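Local coordinates for protein acyl-coenzyme A oxidase (Caenorhabditis elegans, PDB 5K3J) that catalyses the FAD-dependent first, desaturating step of peroxisomal beta-oxidation that shortens the five-carbon omega side chain of ascaroside pheromones, passing electrons to oxygen, at residues A183-P188 against G249-N254; C195-V200 against F215-L220. All coordinates share one frame; numbering follows the deposited sequence.

Contacts 1 and 2 are two antiparallel strand pairs from the beta region of the acyl-CoA oxidase fold, with centres about 11 Å apart. Residues 195-220 all fall between 188 and 249, so contact 2 lies in sequence between the two segments of contact 1. The pairs meet by carbon-to-carbon packing: Leu251 CD2 is 3.7 Å from Val200 CG2, Leu251 CD1 is 3.9 Å from Leu220 CD2, and the lysine methylene Lys185 CE is 3.9 Å from Val200 CG1. Contact 1 touches the flavin itself, through Trp187 and Pro188. Contact 2 lies farther from it; between nearest atoms, the Phe215 side chain is about 8 Å from FAD and about 9 Å from the bound ascaroside-CoA.

Contact 1: A183-P188 against G249-N254; sequences ALKWWP and GYLGLN. With FAD (flavin-adenine dinucleotide), chain C.
Gly249 opens the pairing with both of its backbone polar groups: its N donates to Pro188 O at 3.0 Å, and its O accepts from Trp187 N. These two bonds fix the backbone beside the flavin, where Trp187 O lies 3.1 Å from FAD C4X and the Trp187 ring has FAD C8M over one face. Tyr250 forms a non-hydrogen-bonded pair with Trp186. Its CG sits between the backbone N and the carbonyl carbon (chi1 61°), and the ring lies alongside the indole, pointing the same way. The planes are only 20° apart, but the rings are slid past each other with hardly any overlap, centroids 5.5 Å apart; the real touch is Tyr250 CB to Trp186 CE3 at 3.6 Å. Leu251 makes the hydrogen-bonded pair with Lys185: Lys185 N points at an in-plane lone pair of Leu251 O, whereas Leu251 N reaches Lys185 O from 42° above the carbonyl plane. Their CB atoms are 3.8 Å apart, after which the lysine chain leads away to a salt bridge with Glu151 and hydrogen bonds to Val201 O and Gln149 O, three partners for a buried ammonium. At Gly252, Leu184 CD2 packs on the backbone, 3.5 Å from Gly252 CA. Phe631 of the second subunit meets Tyr250 edge-to-face, and His410 of that subunit does the same to Trp186. Strand 248-253 is the middle of a three-stranded antiparallel sheet, between 185-189 and 232-236, and Leu251 packs on Val232 and Val234 of the latter.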
ATOM      1  N   ALA A 183     -28.465   2.093   9.114  1.00 26.84           N
ATOM      2  CA  ALA A 183     -29.133   0.923   8.553  1.00 25.50           C
ATOM      3  C   ALA A 183     -29.051   0.917   7.032  1.00 25.08           C
ATOM      4  O   ALA A 183     -29.288  -0.114   6.396  1.00 23.88           O
ATOM      5  CB  ALA A 183     -30.581   0.870   8.994  1.00 25.47           C
ATOM      6  N   LEU A 184     -28.735   2.077   6.455  1.00 22.94           N
ATOM      7  CA  LEU A 184     -28.530   2.205   5.018  1.00 22.09           C
ATOM      8  C   LEU A 184     -27.535   1.171   4.531  1.00 23.66           C
ATOM      9  O   LEU A 184     -26.459   1.029   5.106  1.00 25.29           O
ATOM     10  CB  LEU A 184     -28.016   3.603   4.662  1.00 22.11           C
ATOM     11  CG  LEU A 184     -28.922   4.834   4.744  1.00 23.10           C
ATOM     12  CD1 LEU A 184     -28.101   6.103   4.554  1.00 23.19           C
ATOM     13  CD2 LEU A 184     -30.007   4.758   3.707  1.00 23.01           C
ATOM     14  N   LYS A 185     -27.898   0.444   3.479  1.00 20.37           N
ATOM     15  CA  LYS A 185     -26.926  -0.377   2.775  1.00 19.80           C
ATOM     16  C   LYS A 185     -25.798   0.536   2.324  1.00 19.67           C
ATOM     17  O   LYS A 185     -26.029   1.692   1.988  1.00 21.23           O
ATOM     18  CB  LYS A 185     -27.557  -1.097   1.583  1.00 19.57           C
ATOM     19  CG  LYS A 185     -28.614  -2.114   1.976  1.00 18.48           C
ATOM     20  CD  LYS A 185     -28.115  -2.982   3.118  1.00 19.23           C
ATOM     21  CE  LYS A 185     -29.075  -4.116   3.433  1.00 20.00           C
ATOM     22  NZ  LYS A 185     -28.572  -4.943   4.566  1.00 20.80           N
ATOM     23  N   TRP A 186     -24.575   0.032   2.338  1.00 25.83           N
ATOM     24  CA  TRP A 186     -23.421   0.879   2.075  1.00 24.61           C
ATOM     25  C   TRP A 186     -22.275  -0.004   1.608  1.00 23.95           C
ATOM     26  O   TRP A 186     -21.889  -0.920   2.332  1.00 25.91           O
ATOM     27  CB  TRP A 186     -23.044   1.667   3.335  1.00 23.45           C
ATOM     28  CG  TRP A 186     -22.210   2.904   3.102  1.00 23.64           C
ATOM     29  CD1 TRP A 186     -20.873   2.949   2.837  1.00 23.35           C
ATOM     30  CD2 TRP A 186     -22.659   4.265   3.154  1.00 22.69           C
ATOM     31  NE1 TRP A 186     -20.460   4.254   2.703  1.00 22.72           N
ATOM     32  CE2 TRP A 186     -21.534   5.083   2.894  1.00 22.36           C
ATOM     33  CE3 TRP A 186     -23.891   4.881   3.382  1.00 22.87           C
ATOM     34  CZ2 TRP A 186     -21.615   6.470   2.860  1.00 23.19           C
ATOM     35  CZ3 TRP A 186     -23.966   6.262   3.347  1.00 23.01           C
ATOM     36  CH2 TRP A 186     -22.836   7.039   3.086  1.00 23.07           C
ATOM     37  N   TRP A 187     -21.819   0.249   0.376  1.00 14.70           N
ATOM     38  CA  TRP A 187     -20.716  -0.432  -0.332  1.00 13.89           C
ATOM     39  C   TRP A 187     -21.057  -1.450  -1.437  1.00 17.17           C
ATOM     40  O   TRP A 187     -20.153  -1.839  -2.175  1.00 18.10           O
ATOM     41  CB  TRP A 187     -19.772  -1.132   0.646  1.00 12.29           C
ATOM     42  CG  TRP A 187     -18.816  -0.199   1.261  1.00 11.00           C
ATOM     43  CD1 TRP A 187     -18.835   0.283   2.543  1.00 10.30           C
ATOM     44  CD2 TRP A 187     -17.704   0.413   0.614  1.00  9.87           C
ATOM     45  NE1 TRP A 187     -17.789   1.147   2.735  1.00  9.72           N
ATOM     46  CE2 TRP A 187     -17.079   1.247   1.565  1.00  9.67           C
ATOM     47  CE3 TRP A 187     -17.168   0.338  -0.677  1.00  9.75           C
ATOM     48  CZ2 TRP A 187     -15.949   2.002   1.261  1.00  9.80           C
ATOM     49  CZ3 TRP A 187     -16.046   1.084  -0.970  1.00  9.61           C
ATOM     50  CH2 TRP A 187     -15.449   1.904  -0.007  1.00  9.51           C
ATOM     51  N   PRO A 188     -22.320  -1.898  -1.564  1.00 25.29           N
ATOM     52  CA  PRO A 188     -22.582  -2.751  -2.732  1.00 24.99           C
ATOM     53  C   PRO A 188     -22.204  -2.122  -4.070  1.00 23.93           C
ATOM     54  O   PRO A 188     -22.610  -0.999  -4.364  1.00 23.80           O
ATOM     55  CB  PRO A 188     -24.086  -2.969  -2.655  1.00 25.49           C
ATOM     56  CG  PRO A 188     -24.354  -2.962  -1.218  1.00 25.74           C
ATOM     57  CD  PRO A 188     -23.416  -2.002  -0.586  1.00 25.21           C
ATOM     58  N   GLY A 249     -22.658   2.003  -4.036  1.00 18.03           N
ATOM     59  CA  GLY A 249     -23.726   2.876  -3.597  1.00 17.80           C
ATOM     60  C   GLY A 249     -24.314   2.611  -2.228  1.00 17.62           C
ATOM     61  O   GLY A 249     -23.900   1.700  -1.514  1.00 17.85           O
ATOM     62  N   TYR A 250     -25.284   3.438  -1.856  1.00 17.44           N
ATOM     63  CA  TYR A 250     -26.046   3.209  -0.639  1.00 14.98           C
ATOM     64  C   TYR A 250     -27.520   3.037  -0.985  1.00 15.48           C
ATOM     65  O   TYR A 250     -27.977   3.505  -2.030  1.00 14.70           O
ATOM     66  CB  TYR A 250     -25.840   4.350   0.364  1.00 14.67           C
ATOM     67  CG  TYR A 250     -26.280   5.716  -0.108  1.00 14.11           C
ATOM     68  CD1 TYR A 250     -27.600   6.138   0.035  1.00 14.74           C
ATOM     69  CD2 TYR A 250     -25.373   6.594  -0.678  1.00 14.59           C
ATOM     70  CE1 TYR A 250     -27.999   7.394  -0.394  1.00 15.43           C
ATOM     71  CE2 TYR A 250     -25.761   7.847  -1.108  1.00 15.18           C
ATOM     72  CZ  TYR A 250     -27.070   8.244  -0.967  1.00 15.67           C
ATOM     73  OH  TYR A 250     -27.444   9.498  -1.398  1.00 17.86           O
ATOM     74  N   LEU A 251     -28.261   2.351  -0.120  1.00 17.24           N
ATOM     75  CA  LEU A 251     -29.678   2.103  -0.367  1.00 17.29           C
ATOM     76  C   LEU A 251     -30.537   2.437   0.844  1.00 18.62           C
ATOM     77  O   LEU A 251     -30.264   1.991   1.960  1.00 19.11           O
ATOM     78  CB  LEU A 251     -29.916   0.647  -0.772  1.00 17.08           C
ATOM     79  CG  LEU A 251     -31.380   0.229  -0.932  1.00 16.70           C
ATOM     80  CD1 LEU A 251     -32.068   1.049  -2.023  1.00 16.76           C
ATOM     81  CD2 LEU A 251     -31.483  -1.261  -1.219  1.00 17.12           C
ATOM     82  N   GLY A 252     -31.573   3.235   0.609  1.00 29.90           N
ATOM     83  CA  GLY A 252     -32.544   3.559   1.636  1.00 30.67           C
ATOM     84  C   GLY A 252     -33.922   3.038   1.287  1.00 31.02           C
ATOM     85  O   GLY A 252     -34.469   3.367   0.237  1.00 32.46           O
ATOM     86  N   LEU A 253     -34.489   2.224   2.171  1.00 17.97           N
ATOM     87  CA  LEU A 253     -35.806   1.644   1.936  1.00 20.26           C
ATOM     88  C   LEU A 253     -36.819   2.148   2.960  1.00 23.22           C
ATOM     89  O   LEU A 253     -36.590   2.054   4.165  1.00 21.72           O
ATOM     90  CB  LEU A 253     -35.727   0.115   1.969  1.00 19.35           C
ATOM     91  CG  LEU A 253     -34.927  -0.525   0.832  1.00 17.59           C
ATOM     92  CD1 LEU A 253     -34.547  -1.962   1.155  1.00 17.99           C
ATOM     93  CD2 LEU A 253     -35.712  -0.463  -0.469  1.00 17.63           C
ATOM     94  N   ASN A 254     -37.933   2.689   2.472  1.00 36.85           N
ATOM     95  CA  ASN A 254     -38.993   3.202   3.339  1.00 37.57           C
ATOM     96  C   ASN A 254     -40.260   2.355   3.241  1.00 36.27           C
ATOM     97  O   ASN A 254     -41.138   2.638   2.424  1.00 39.08           O
ATOM     98  CB  ASN A 254     -39.308   4.657   2.988  1.00 40.44           C
ATOM     99  CG  ASN A 254     -40.442   5.234   3.820  1.00 43.48           C
ATOM    100  OD1 ASN A 254     -40.796   4.702   4.872  1.00 43.75           O
ATOM    101  ND2 ASN A 254     -41.017   6.335   3.347  1.00 43.08           N
TER
HETATM  102  PA  FAD C 701     -15.273  -3.519  10.290  1.00 28.69           P
HETATM  103  O1A FAD C 701     -15.920  -4.676  11.074  1.00 31.18           O
HETATM  104  O2A FAD C 701     -15.981  -2.225  10.592  1.00 30.58           O
HETATM  105  O5B FAD C 701     -13.714  -3.357  10.686  1.00 30.26           O
HETATM  106  C5B FAD C 701     -13.335  -2.360  11.650  1.00 32.28           C
HETATM  107  C4B FAD C 701     -12.146  -2.904  12.504  1.00 33.15           C
HETATM  108  O4B FAD C 701     -12.617  -3.584  13.520  1.00 35.15           O
HETATM  109  C3B FAD C 701     -11.321  -3.908  11.683  1.00 33.40           C
HETATM  110  O3B FAD C 701     -10.028  -3.826  12.028  1.00 30.25           O
HETATM  111  C2B FAD C 701     -11.903  -5.288  12.102  1.00 34.41           C
HETATM  112  O2B FAD C 701     -10.885  -6.364  11.904  1.00 35.47           O
HETATM  113  C1B FAD C 701     -12.152  -5.119  13.349  1.00 36.23           C
HETATM  114  N9A FAD C 701     -13.195  -5.999  13.794  1.00 37.44           N
HETATM  115  C8A FAD C 701     -14.500  -5.973  13.468  1.00 36.26           C
HETATM  116  N7A FAD C 701     -15.113  -6.989  14.118  1.00 38.20           N
HETATM  117  C5A FAD C 701     -14.174  -7.651  14.854  1.00 42.76           C
HETATM  118  C6A FAD C 701     -14.253  -8.757  15.698  1.00 47.40           C
HETATM  119  N6A FAD C 701     -15.299  -9.622  16.128  1.00 48.46           N
HETATM  120  N1A FAD C 701     -13.153  -9.209  16.307  1.00 49.63           N
HETATM  121  C2A FAD C 701     -11.953  -8.588  16.102  1.00 46.44           C
HETATM  122  N3A FAD C 701     -11.872  -7.508  15.280  1.00 41.32           N
HETATM  123  C4A FAD C 701     -12.995  -7.046  14.658  1.00 39.06           C
HETATM  124  N1  FAD C 701     -20.565  -5.122   0.690  1.00 25.28           N
HETATM  125  C2  FAD C 701     -21.724  -5.685  -0.003  1.00 26.82           C
HETATM  126  O2  FAD C 701     -22.698  -6.053   0.624  1.00 27.15           O
HETATM  127  N3  FAD C 701     -21.729  -5.815  -1.460  1.00 26.62           N
HETATM  128  C4  FAD C 701     -20.603  -5.396  -2.202  1.00 24.67           C
HETATM  129  O4  FAD C 701     -20.608  -5.502  -3.449  1.00 25.29           O
HETATM  130  C4X FAD C 701     -19.419  -4.817  -1.499  1.00 24.45           C
HETATM  131  N5  FAD C 701     -18.268  -4.381  -2.258  1.00 25.81           N
HETATM  132  C5X FAD C 701     -17.107  -3.820  -1.576  1.00 23.79           C
HETATM  133  C6  FAD C 701     -15.990  -3.402  -2.320  1.00 23.10           C
HETATM  134  C7  FAD C 701     -14.867  -2.856  -1.669  1.00 22.54           C
HETATM  135  C7M FAD C 701     -13.796  -2.479  -2.699  1.00 21.62           C
HETATM  136  C8  FAD C 701     -14.851  -2.727  -0.278  1.00 23.48           C
HETATM  137  C8M FAD C 701     -13.687  -2.151   0.508  1.00 23.80           C
HETATM  138  C9  FAD C 701     -15.967  -3.143   0.476  1.00 23.91           C
HETATM  139  C9A FAD C 701     -17.098  -3.692  -0.166  1.00 23.76           C
HETATM  140  N10 FAD C 701     -18.271  -4.135   0.624  1.00 24.59           N
HETATM  141  C10 FAD C 701     -19.416  -4.690  -0.055  1.00 24.29           C
HETATM  142  C1' FAD C 701     -18.283  -4.009   2.106  1.00 25.21           C
HETATM  143  C2' FAD C 701     -17.424  -5.120   2.727  1.00 25.67           C
HETATM  144  O2' FAD C 701     -18.085  -6.333   2.624  1.00 27.76           O
HETATM  145  C3' FAD C 701     -17.160  -4.826   4.178  1.00 25.36           C
HETATM  146  O3' FAD C 701     -16.581  -3.555   4.283  1.00 24.12           O
HETATM  147  C4' FAD C 701     -16.204  -5.851   4.729  1.00 26.08           C
HETATM  148  O4' FAD C 701     -16.887  -7.076   4.892  1.00 27.08           O
HETATM  149  C5' FAD C 701     -15.655  -5.378   6.062  1.00 26.81           C
HETATM  150  O5' FAD C 701     -16.740  -5.122   6.959  1.00 27.07           O
HETATM  151  P   FAD C 701     -16.680  -3.788   7.843  1.00 24.28           P
HETATM  152  O1P FAD C 701     -16.651  -2.586   6.891  1.00 24.55           O
HETATM  153  O2P FAD C 701     -17.867  -3.710   8.753  1.00 22.71           O
HETATM  154  O3P FAD C 701     -15.358  -3.820   8.717  1.00 25.26           O

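Contact 2: C195-V200 against F215-L220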
ATOM      1  N   CYS A 195     -27.344  -0.667 -11.175  1.00 22.85           N
ATOM      2  CA  CYS A 195     -28.346  -1.721 -11.069  1.00 24.06           C
ATOM      3  C   CYS A 195     -29.759  -1.158 -10.993  1.00 24.76           C
ATOM      4  O   CYS A 195     -29.975  -0.024 -10.550  1.00 23.67           O
ATOM      5  CB  CYS A 195     -28.079  -2.602  -9.847  1.00 25.79           C
ATOM      6  SG  CYS A 195     -28.678  -1.919  -8.289  1.00 34.02           S
ATOM      7  N   ASN A 196     -30.719  -1.951 -11.455  1.00 24.70           N
ATOM      8  CA  ASN A 196     -32.124  -1.653 -11.213  1.00 22.79           C
ATOM      9  C   ASN A 196     -32.749  -2.752 -10.364  1.00 23.57           C
ATOM     10  O   ASN A 196     -33.878  -2.613  -9.889  1.00 20.96           O
ATOM     11  CB  ASN A 196     -32.901  -1.471 -12.521  1.00 23.48           C
ATOM     12  CG  ASN A 196     -32.543  -2.499 -13.569  1.00 23.13           C
ATOM     13  OD1 ASN A 196     -31.906  -3.514 -13.283  1.00 21.05           O
ATOM     14  ND2 ASN A 196     -32.959  -2.239 -14.799  1.00 22.89           N
ATOM     15  N   TYR A 197     -31.998  -3.832 -10.165  1.00 26.69           N
ATOM     16  CA  TYR A 197     -32.378  -4.873  -9.222  1.00 27.86           C
ATOM     17  C   TYR A 197     -31.273  -5.085  -8.196  1.00 28.12           C
ATOM     18  O   TYR A 197     -30.093  -4.937  -8.501  1.00 31.56           O
ATOM     19  CB  TYR A 197     -32.677  -6.183  -9.948  1.00 30.02           C
ATOM     20  CG  TYR A 197     -34.029  -6.221 -10.620  1.00 32.36           C
ATOM     21  CD1 TYR A 197     -34.238  -5.577 -11.831  1.00 34.41           C
ATOM     22  CD2 TYR A 197     -35.098  -6.902 -10.045  1.00 35.28           C
ATOM     23  CE1 TYR A 197     -35.469  -5.606 -12.452  1.00 39.00           C
ATOM     24  CE2 TYR A 197     -36.336  -6.935 -10.660  1.00 39.58           C
ATOM     25  CZ  TYR A 197     -36.514  -6.284 -11.865  1.00 41.65           C
ATOM     26  OH  TYR A 197     -37.736  -6.306 -12.495  1.00 41.41           O
ATOM     27  N   ALA A 198     -31.663  -5.421  -6.973  1.00 25.70           N
ATOM     28  CA  ALA A 198     -30.708  -5.692  -5.909  1.00 25.02           C
ATOM     29  C   ALA A 198     -31.155  -6.857  -5.036  1.00 24.42           C
ATOM     30  O   ALA A 198     -32.333  -6.976  -4.699  1.00 24.15           O
ATOM     31  CB  ALA A 198     -30.506  -4.451  -5.062  1.00 24.63           C
ATOM     32  N   LEU A 199     -30.211  -7.717  -4.671  1.00 25.56           N
ATOM     33  CA  LEU A 199     -30.485  -8.756  -3.692  1.00 28.60           C
ATOM     34  C   LEU A 199     -30.169  -8.198  -2.312  1.00 28.70           C
ATOM     35  O   LEU A 199     -29.008  -8.138  -1.910  1.00 28.24           O
ATOM     36  CB  LEU A 199     -29.673 -10.020  -3.984  1.00 31.31           C
ATOM     37  CG  LEU A 199     -30.278 -10.931  -5.056  1.00 34.38           C
ATOM     38  CD1 LEU A 199     -29.271 -11.948  -5.572  1.00 35.11           C
ATOM     39  CD2 LEU A 199     -31.495 -11.630  -4.484  1.00 35.13           C
ATOM     40  N   VAL A 200     -31.210  -7.771  -1.604  1.00 27.29           N
ATOM     41  CA  VAL A 200     -31.054  -7.080  -0.330  1.00 25.73           C
ATOM     42  C   VAL A 200     -31.132  -8.012   0.869  1.00 25.21           C
ATOM     43  O   VAL A 200     -32.135  -8.698   1.076  1.00 29.75           O
ATOM     44  CB  VAL A 200     -32.117  -5.986  -0.169  1.00 26.73           C
ATOM     45  CG1 VAL A 200     -32.013  -5.337   1.204  1.00 25.66           C
ATOM     46  CG2 VAL A 200     -31.963  -4.955  -1.262  1.00 27.86           C
ATOM     47  N   PHE A 215     -32.329 -13.381   2.043  1.00 34.97           N
ATOM     48  CA  PHE A 215     -32.184 -12.706   0.755  1.00 34.21           C
ATOM     49  C   PHE A 215     -33.532 -12.332   0.142  1.00 32.06           C
ATOM     50  O   PHE A 215     -34.424 -13.166   0.022  1.00 31.34           O
ATOM     51  CB  PHE A 215     -31.392 -13.580  -0.217  1.00 32.81           C
ATOM     52  CG  PHE A 215     -29.938 -13.685   0.118  1.00 32.43           C
ATOM     53  CD1 PHE A 215     -29.043 -12.714  -0.301  1.00 31.91           C
ATOM     54  CD2 PHE A 215     -29.464 -14.756   0.856  1.00 32.93           C
ATOM     55  CE1 PHE A 215     -27.702 -12.813   0.011  1.00 31.83           C
ATOM     56  CE2 PHE A 215     -28.130 -14.859   1.171  1.00 32.30           C
ATOM     57  CZ  PHE A 215     -27.243 -13.881   0.746  1.00 30.50           C
ATOM     58  N   PHE A 216     -33.664 -11.067  -0.242  1.00 21.87           N
ATOM     59  CA  PHE A 216     -34.885 -10.571  -0.864  1.00 21.33           C
ATOM     60  C   PHE A 216     -34.559  -9.853  -2.167  1.00 21.40           C
ATOM     61  O   PHE A 216     -33.787  -8.895  -2.183  1.00 21.65           O
ATOM     62  CB  PHE A 216     -35.644  -9.625   0.077  1.00 22.57           C
ATOM     63  CG  PHE A 216     -35.985 -10.232   1.399  1.00 20.89           C
ATOM     64  CD1 PHE A 216     -35.040 -10.284   2.407  1.00 22.75           C
ATOM     65  CD2 PHE A 216     -37.250 -10.735   1.640  1.00 20.04           C
ATOM     66  CE1 PHE A 216     -35.344 -10.836   3.618  1.00 24.12           C
ATOM     67  CE2 PHE A 216     -37.561 -11.288   2.858  1.00 20.19           C
ATOM     68  CZ  PHE A 216     -36.607 -11.345   3.846  1.00 21.72           C
ATOM     69  N   MET A 217     -35.145 -10.328  -3.259  1.00 24.48           N
ATOM     70  CA  MET A 217     -35.053  -9.629  -4.531  1.00 26.86           C
ATOM     71  C   MET A 217     -35.825  -8.323  -4.458  1.00 24.44           C
ATOM     72  O   MET A 217     -36.995  -8.307  -4.085  1.00 25.56           O
ATOM     73  CB  MET A 217     -35.588 -10.497  -5.671  1.00 28.86           C
ATOM     74  CG  MET A 217     -35.578  -9.813  -7.025  1.00 29.94           C
ATOM     75  SD  MET A 217     -33.916  -9.389  -7.582  1.00 28.61           S
ATOM     76  CE  MET A 217     -33.224 -11.022  -7.817  1.00 30.11           C
ATOM     77  N   VAL A 218     -35.159  -7.228  -4.802  1.00 32.16           N
ATOM     78  CA  VAL A 218     -35.806  -5.930  -4.814  1.00 30.56           C
ATOM     79  C   VAL A 218     -35.548  -5.220  -6.130  1.00 27.88           C
ATOM     80  O   VAL A 218     -34.395  -5.049  -6.524  1.00 33.20           O
ATOM     81  CB  VAL A 218     -35.310  -5.047  -3.654  1.00 31.38           C
ATOM     82  CG1 VAL A 218     -36.095  -3.738  -3.601  1.00 31.56           C
ATOM     83  CG2 VAL A 218     -35.412  -5.797  -2.344  1.00 31.87           C
ATOM     84  N   GLN A 219     -36.616  -4.823  -6.815  1.00 21.57           N
ATOM     85  CA  GLN A 219     -36.473  -3.926  -7.954  1.00 23.09           C
ATOM     86  C   GLN A 219     -36.302  -2.513  -7.417  1.00 25.75           C
ATOM     87  O   GLN A 219     -37.075  -2.074  -6.568  1.00 28.51           O
ATOM     88  CB  GLN A 219     -37.675  -4.002  -8.900  1.00 23.27           C
ATOM     89  CG  GLN A 219     -37.549  -3.060 -10.095  1.00 23.90           C
ATOM     90  CD  GLN A 219     -38.690  -3.190 -11.087  1.00 25.47           C
ATOM     91  OE1 GLN A 219     -39.704  -3.826 -10.802  1.00 25.15           O
ATOM     92  NE2 GLN A 219     -38.527  -2.585 -12.261  1.00 26.37           N
ATOM     93  N   LEU A 220     -35.284  -1.808  -7.898  1.00 25.19           N
ATOM     94  CA  LEU A 220     -34.962  -0.491  -7.368  1.00 25.06           C
ATOM     95  C   LEU A 220     -35.347   0.605  -8.345  1.00 28.52           C
ATOM     96  O   LEU A 220     -35.865   1.650  -7.951  1.00 33.36           O
ATOM     97  CB  LEU A 220     -33.472  -0.397  -7.039  1.00 24.29           C
ATOM     98  CG  LEU A 220     -32.973  -1.367  -5.970  1.00 25.04           C
ATOM     99  CD1 LEU A 220     -31.505  -1.138  -5.729  1.00 24.12           C
ATOM    100  CD2 LEU A 220     -33.761  -1.180  -4.688  1.00 29.22           C
TER
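Tyr197 is bordered in two ways by the opposite strand: Gln219 covers one face of its ring, and the sulfur of Met217 lies at its edge. The setting is a beta hairpin, strands 197-205 and 210-219, nearly antiparallel where 197-200 faces 215-219. Its Phe215 adjoins Tyr147 of the FAD site and Gly285 of the substrate site, which places the hairpin next to residues of the active site. Gln219 CB stands 4.0 Å from the Tyr197 ring centroid and 25° off the normal, a CH-pi contact. With CG anti to the backbone N and the chain extended, the glutamine continues across the ring toward the phenol oxygen, its amide plane 11° from that of the ring. That hydroxyl is hydrogen-bonded to Glu223, and Gln219 NE2 to Arg221 O. Met217 SD is 5.0 Å from the same centroid, a Met-aromatic contact, while bends at chi2 and chi3 bring CE to Leu199 CD2. Helix 112-125 covers this side, with Phe118 touching both Leu199 and Met217. On the other face, Ala198, Val200, Phe216 and Val218 line up, and Val200 CG2 meets Val218 CG2 at 3.7 Å. Paired backbone bonds join Ala198 with Val218 and Val200 with Phe216, which sets the register. Phe216 meets Phe174 of strand 173-177 edge-to-face, and Leu176 of that strand packs on Phe216 and Val218. At the end of the pairing, Leu220 N donates to Asn196 O at 173°, nearly straight at the hydrogen though tilted from the carbonyl plane. Leu220 CD1 lies 3.5 Å from Ala198 CB and 3.9 Å from Cys195 SG.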